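Local coordinates for protein kojibiose phosphorylase (PDB 6W0P) that is a glycoside hydrolase family 65 enzyme, a multidomain carbohydrate-active protein with a helical catalytic domain, at residues A[477-482]-A[577-582]; A[584-589]-A[618-623]. All blocks are in the same frame, centred on the assembly; numbering follows the deposited sequence.

Contact 1: residues A[477-482]-A[577-582]; sequences DEFKLM and DRIYRT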
loop_
_atom_site.group_PDB
_atom_site.type_symbol
_atom_site.label_atom_id
_atom_site.label_comp_id
_atom_site.label_asym_id
_atom_site.label_seq_id
_atom_site.Cartn_x
_atom_site.Cartn_y
_atom_site.Cartn_z
ATOM N N ASP A 477 15.769 7.627 -8.176
ATOM C CA ASP A 477 14.647 7.871 -9.123
ATOM C C ASP A 477 13.472 7.024 -8.643
ATOM O O ASP A 477 13.445 5.814 -8.906
ATOM C CB ASP A 477 14.968 7.550 -10.592
ATOM C CG ASP A 477 13.729 7.564 -11.482
ATOM O OD1 ASP A 477 12.782 8.261 -11.104
ATOM O OD2 ASP A 477 13.694 6.844 -12.538
ATOM N N GLU A 478 12.537 7.640 -7.944
ATOM C CA GLU A 478 11.411 6.909 -7.320
ATOM C C GLU A 478 10.383 6.504 -8.370
ATOM O O GLU A 478 9.397 5.857 -7.978
ATOM C CB GLU A 478 10.779 7.759 -6.224
ATOM C CG GLU A 478 11.775 8.107 -5.143
ATOM C CD GLU A 478 11.176 8.861 -3.980
ATOM O OE1 GLU A 478 9.992 9.182 -4.040
ATOM O OE2 GLU A 478 11.888 9.076 -3.029
ATOM N N PHE A 479 10.606 6.829 -9.636
ATOM C CA PHE A 479 9.689 6.451 -10.730
ATOM C C PHE A 479 10.049 5.066 -11.260
ATOM O O PHE A 479 9.394 4.646 -12.203
ATOM C CB PHE A 479 9.676 7.531 -11.805
ATOM C CG PHE A 479 9.114 8.858 -11.352
ATOM C CD1 PHE A 479 8.394 8.982 -10.166
ATOM C CD2 PHE A 479 9.232 9.976 -12.170
ATOM C CE1 PHE A 479 7.862 10.206 -9.772
ATOM C CE2 PHE A 479 8.666 11.189 -11.797
ATOM C CZ PHE A 479 8.006 11.308 -10.589
ATOM N N LYS A 480 10.987 4.357 -10.632
ATOM C CA LYS A 480 11.387 2.975 -11.027
ATOM C C LYS A 480 11.342 2.057 -9.802
ATOM O O LYS A 480 12.245 2.183 -8.926
ATOM C CB LYS A 480 12.760 2.980 -11.697
ATOM C CG LYS A 480 12.707 3.371 -13.161
ATOM C CD LYS A 480 11.992 2.339 -14.021
ATOM C CE LYS A 480 11.381 2.938 -15.265
ATOM N NZ LYS A 480 10.527 4.114 -14.958
ATOM N N LEU A 481 10.354 1.160 -9.782
ATOM C CA LEU A 481 9.979 0.311 -8.617
ATOM C C LEU A 481 10.139 -1.186 -8.929
ATOM O O LEU A 481 9.606 -1.648 -9.938
ATOM C CB LEU A 481 8.538 0.651 -8.224
ATOM C CG LEU A 481 7.874 -0.301 -7.228
ATOM C CD1 LEU A 481 8.670 -0.403 -5.934
ATOM C CD2 LEU A 481 6.443 0.125 -6.951
ATOM N N MET A 482 10.838 -1.921 -8.062
ATOM C CA MET A 482 11.022 -3.395 -8.150
ATOM C C MET A 482 11.777 -3.672 -9.450
ATOM O O MET A 482 11.423 -4.618 -10.207
ATOM C CB MET A 482 9.697 -4.169 -8.141
ATOM C CG MET A 482 8.899 -4.056 -6.838
ATOM S SD MET A 482 9.715 -4.746 -5.397
ATOM C CE MET A 482 10.152 -6.386 -5.989
ATOM N N ASP A 577 -0.102 3.829 -11.044
ATOM C CA ASP A 577 0.942 2.970 -11.682
ATOM C C ASP A 577 1.598 3.673 -12.883
ATOM O O ASP A 577 2.726 3.284 -13.254
ATOM C CB ASP A 577 0.390 1.612 -12.096
ATOM C CG ASP A 577 -0.426 1.666 -13.368
ATOM O OD1 ASP A 577 -1.622 2.005 -13.290
ATOM O OD2 ASP A 577 0.149 1.356 -14.429
ATOM N N ARG A 578 0.936 4.649 -13.500
ATOM C CA ARG A 578 1.342 5.071 -14.867
ATOM C C ARG A 578 2.764 5.649 -14.896
ATOM O O ARG A 578 3.503 5.348 -15.855
ATOM C CB ARG A 578 0.334 6.053 -15.442
ATOM C CG ARG A 578 0.728 6.599 -16.801
ATOM C CD ARG A 578 -0.302 7.652 -17.110
ATOM N NE ARG A 578 0.002 8.416 -18.298
ATOM C CZ ARG A 578 -0.732 9.422 -18.712
ATOM N NH1 ARG A 578 -1.804 9.778 -18.021
ATOM N NH2 ARG A 578 -0.418 10.025 -19.845
ATOM N N ILE A 579 3.163 6.448 -13.917
ATOM C CA ILE A 579 4.519 7.071 -13.928
ATOM C C ILE A 579 5.628 5.998 -13.959
ATOM O O ILE A 579 6.709 6.296 -14.465
ATOM C CB ILE A 579 4.717 8.049 -12.754
ATOM C CG1 ILE A 579 5.982 8.903 -12.954
ATOM C CG2 ILE A 579 4.745 7.308 -11.415
ATOM C CD1 ILE A 579 6.030 9.691 -14.260
ATOM N N TYR A 580 5.405 4.791 -13.450
ATOM C CA TYR A 580 6.470 3.761 -13.318
ATOM C C TYR A 580 6.833 3.147 -14.672
ATOM O O TYR A 580 7.982 2.663 -14.818
ATOM C CB TYR A 580 6.061 2.659 -12.346
ATOM C CG TYR A 580 5.971 3.115 -10.916
ATOM C CD1 TYR A 580 7.103 3.480 -10.218
ATOM C CD2 TYR A 580 4.768 3.122 -10.244
ATOM C CE1 TYR A 580 7.042 3.868 -8.895
ATOM C CE2 TYR A 580 4.684 3.499 -8.915
ATOM C CZ TYR A 580 5.826 3.880 -8.239
ATOM O OH TYR A 580 5.747 4.301 -6.947
ATOM N N ARG A 581 5.907 3.167 -15.637
ATOM C CA ARG A 581 6.065 2.349 -16.873
ATOM C C ARG A 581 6.408 3.256 -18.056
ATOM O O ARG A 581 5.983 2.930 -19.185
ATOM C CB ARG A 581 4.837 1.456 -17.089
ATOM C CG ARG A 581 3.505 2.170 -17.103
ATOM C CD ARG A 581 2.361 1.174 -17.169
ATOM N NE ARG A 581 1.071 1.844 -17.075
ATOM C CZ ARG A 581 0.398 2.412 -18.086
ATOM N NH1 ARG A 581 0.885 2.402 -19.323
ATOM N NH2 ARG A 581 -0.771 3.007 -17.846
ATOM N N THR A 582 7.177 4.322 -17.806
ATOM C CA THR A 582 7.716 5.261 -18.827
ATOM C C THR A 582 9.227 5.398 -18.606
ATOM O O THR A 582 9.771 4.679 -17.750
ATOM C CB THR A 582 7.064 6.654 -18.765
ATOM O OG1 THR A 582 7.550 7.357 -17.618
ATOM C CG2 THR A 582 5.552 6.614 -18.719
HETATM O O HOH W 1 7.747 5.839 -5.870
#
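Phe-479 and Ile-579 meet where two loops of the family 65 catalytic domain, a helical (alpha/alpha)6-type barrel in this family, pack together. Residues 477-480 form a type I beta turn. Its start is also an Asx turn, in which OD1 of Asp-477 accepts from the backbone N of Phe-479. The facing loop carries a short 3-10 segment that includes Ile-579 and Tyr-580. CG1 of Ile-579 sits over the centre of the Phe-479 ring, a CH-pi contact 3.5 Å from the centroid and 11° off the ring normal. Ile-579 CG1 is anti to the backbone N (chi1 -167°), and the side chain crosses the ring obliquely.

The Tyr-580 ring lies against the turn differently. Its edge faces backbone carbonyls: CD1 is 3.2 Å from Phe-479 O, and CE1 is 3.2 Å from Glu-478 O. CD2 of Leu-481 lies over one face, offset toward the rim, while CB of Leu-481 touches CE1 of Tyr-580 at 3.6 Å. A water links Tyr-580 OH to Glu-478 O, and the same hydroxyl is hydrogen-bonded to the hydroxyl of Tyr-576. Nearby, Arg-578 forms a salt bridge with Asp-390 of the second subunit, so this loop also borders the second subunit.

The Lys-480 chain bends at chi2 and again at chi4 (-52°), the latter placing NZ. Three carbonyls grip this ammonium group. NZ donates to Phe-479 O at 3.0 Å. Across the contact it donates to Tyr-580 O and Thr-582 O, both at 2.9 Å. It stands above the carbonyl planes of Phe-479 and Tyr-580, and is tilted less from that of Thr-582.

Contact 2: residues A[584-589]-A[618-623]; sequences IIKQPD and LHESSL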
loop_
_atom_site.group_PDB
_atom_site.type_symbol
_atom_site.label_atom_id
_atom_site.label_comp_id
_atom_site.label_asym_id
_atom_site.label_seq_id
_atom_site.Cartn_x
_atom_site.Cartn_y
_atom_site.Cartn_z
ATOM N N ILE A 584 10.392 8.504 -17.891
ATOM C CA ILE A 584 10.385 9.792 -17.148
ATOM C C ILE A 584 11.021 9.505 -15.792
ATOM O O ILE A 584 10.580 8.552 -15.121
ATOM C CB ILE A 584 8.955 10.330 -16.988
ATOM C CG1 ILE A 584 8.258 10.572 -18.329
ATOM C CG2 ILE A 584 8.959 11.575 -16.130
ATOM C CD1 ILE A 584 6.765 10.632 -18.216
ATOM N N ILE A 585 11.985 10.334 -15.397
ATOM C CA ILE A 585 12.829 10.174 -14.187
ATOM C C ILE A 585 12.508 11.313 -13.216
ATOM O O ILE A 585 12.332 12.490 -13.659
ATOM C CB ILE A 585 14.307 10.144 -14.596
ATOM C CG1 ILE A 585 14.636 8.876 -15.384
ATOM C CG2 ILE A 585 15.231 10.291 -13.407
ATOM C CD1 ILE A 585 15.820 9.057 -16.301
ATOM N N LYS A 586 12.407 10.981 -11.932
ATOM C CA LYS A 586 12.055 11.972 -10.901
ATOM C C LYS A 586 13.262 12.870 -10.629
ATOM O O LYS A 586 13.093 14.075 -10.533
ATOM C CB LYS A 586 11.580 11.253 -9.644
ATOM C CG LYS A 586 11.128 12.162 -8.508
ATOM C CD LYS A 586 10.769 11.318 -7.307
ATOM C CE LYS A 586 10.527 12.103 -6.044
ATOM N NZ LYS A 586 9.236 12.798 -6.188
ATOM N N GLN A 587 14.441 12.288 -10.476
ATOM C CA GLN A 587 15.593 13.022 -9.915
ATOM C C GLN A 587 16.855 12.268 -10.302
ATOM O O GLN A 587 16.787 11.157 -10.809
ATOM C CB GLN A 587 15.417 13.159 -8.405
ATOM C CG GLN A 587 15.478 11.826 -7.643
ATOM C CD GLN A 587 15.013 11.967 -6.207
ATOM O OE1 GLN A 587 13.829 11.905 -5.920
ATOM N NE2 GLN A 587 15.946 12.125 -5.281
ATOM N N PRO A 588 18.038 12.859 -10.080
ATOM C CA PRO A 588 19.285 12.190 -10.428
ATOM C C PRO A 588 19.366 10.770 -9.859
ATOM O O PRO A 588 19.176 10.576 -8.665
ATOM C CB PRO A 588 20.344 13.112 -9.825
ATOM C CG PRO A 588 19.677 14.471 -9.866
ATOM C CD PRO A 588 18.226 14.204 -9.523
ATOM N N ASP A 589 19.671 9.807 -10.723
ATOM C CA ASP A 589 19.932 8.402 -10.327
ATOM C C ASP A 589 21.351 8.070 -10.808
ATOM O O ASP A 589 22.284 8.162 -9.994
ATOM C CB ASP A 589 18.778 7.534 -10.836
ATOM C CG ASP A 589 18.654 6.198 -10.148
ATOM O OD1 ASP A 589 19.668 5.460 -10.174
ATOM O OD2 ASP A 589 17.544 5.900 -9.584
ATOM N N LEU A 618 12.178 14.905 -14.786
ATOM C CA LEU A 618 11.067 15.843 -14.486
ATOM C C LEU A 618 11.571 16.939 -13.553
ATOM O O LEU A 618 11.069 18.054 -13.658
ATOM C CB LEU A 618 9.929 15.031 -13.867
ATOM C CG LEU A 618 8.524 15.590 -14.003
ATOM C CD1 LEU A 618 8.138 15.791 -15.445
ATOM C CD2 LEU A 618 7.545 14.643 -13.326
ATOM N N HIS A 619 12.554 16.652 -12.703
ATOM C CA HIS A 619 13.123 17.635 -11.747
ATOM C C HIS A 619 12.071 17.881 -10.665
ATOM O O HIS A 619 11.927 19.054 -10.263
ATOM C CB HIS A 619 13.558 18.955 -12.434
ATOM C CG HIS A 619 14.561 18.738 -13.509
ATOM N ND1 HIS A 619 15.804 18.184 -13.245
ATOM C CD2 HIS A 619 14.484 18.883 -14.847
ATOM C CE1 HIS A 619 16.450 18.020 -14.381
ATOM N NE2 HIS A 619 15.664 18.443 -15.375
ATOM N N GLU A 620 11.348 16.819 -10.256
ATOM C CA GLU A 620 10.298 16.917 -9.213
ATOM C C GLU A 620 10.988 17.463 -7.966
ATOM O O GLU A 620 10.837 18.692 -7.701
ATOM C CB GLU A 620 9.586 15.581 -8.959
ATOM C CG GLU A 620 8.223 15.477 -9.632
ATOM C CD GLU A 620 7.234 14.498 -9.004
ATOM O OE1 GLU A 620 6.082 14.390 -9.517
ATOM O OE2 GLU A 620 7.595 13.850 -7.991
ATOM N N SER A 621 11.806 16.615 -7.334
ATOM C CA SER A 621 12.475 16.887 -6.043
ATOM C C SER A 621 13.274 18.195 -6.073
ATOM O O SER A 621 13.794 18.631 -7.144
ATOM C CB SER A 621 13.340 15.744 -5.627
ATOM O OG SER A 621 14.365 15.556 -6.572
ATOM N N SER A 622 13.418 18.770 -4.884
ATOM C CA SER A 622 14.252 19.966 -4.642
ATOM C C SER A 622 15.721 19.579 -4.841
ATOM O O SER A 622 16.555 20.469 -4.885
ATOM C CB SER A 622 13.962 20.561 -3.274
ATOM O OG SER A 622 14.001 19.581 -2.247
ATOM N N LEU A 623 15.982 18.282 -5.012
ATOM C CA LEU A 623 17.326 17.659 -5.097
ATOM C C LEU A 623 17.898 17.788 -6.523
ATOM O O LEU A 623 19.135 17.823 -6.676
ATOM C CB LEU A 623 17.149 16.191 -4.699
ATOM C CG LEU A 623 17.054 15.908 -3.196
ATOM C CD1 LEU A 623 15.695 16.337 -2.617
ATOM C CD2 LEU A 623 17.294 14.432 -2.916
#
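Lys-586 and Glu-620 form a salt bridge, with NZ 2.7 Å from OE2. The ammonium meets OE2 nearly along its C-O axis, and the two side chains cross at about a right angle. The Lys-586 chain is extended as far as CE and turns at chi4 (73°) to bring NZ to the carboxylate. Glu-620 is poorly ordered, so the position of its carboxylate is less certain.

Backbone bonds also join the loops. Leu-618 N donates to Ile-585 O at 2.7 Å. Lys-586 O accepts from Glu-620 N at 3.3 Å and, weakly, from His-619 N. His-619 points its CB away from the other loop, and its ND1 bonds to Ser-624 OG.

Packing surrounds these bonds. CG2 of Ile-584 approaches CB of Leu-618 at 4.2 Å, and OG of Ser-621 lies 3.2 Å from CB of Gln-587. Gln-587 and Leu-623 run side by side in the same direction, with NE2 3.6 Å from CD2. Pro-588 packs on helix 624-634.

The chemistry implies a junction of two catalytic-domain loops held by backbone hydrogen bonds together with one ion pair, with apolar and polar side chains packed around them.

Contacts 1 and 2 lie in the same family 65 catalytic domain, with centres about 12 Å apart. They come in series: contact 1 closes at residue 582, and contact 2 opens at residue 584. Both use the loop between helices 522-534 and 590-596. That loop therefore joins the loop before helix 487-504 to the one before helix 624-634. The contacts also touch directly. Asp-477 N is 2.8 Å from Asp-589 OD2, and Asp-477 OD1 is 2.9 Å from Lys-586 N, both probable hydrogen bonds. Together they connect three loops, from the second subunit's border at contact 1 to contact 2, which lies nearer the centre of the chain.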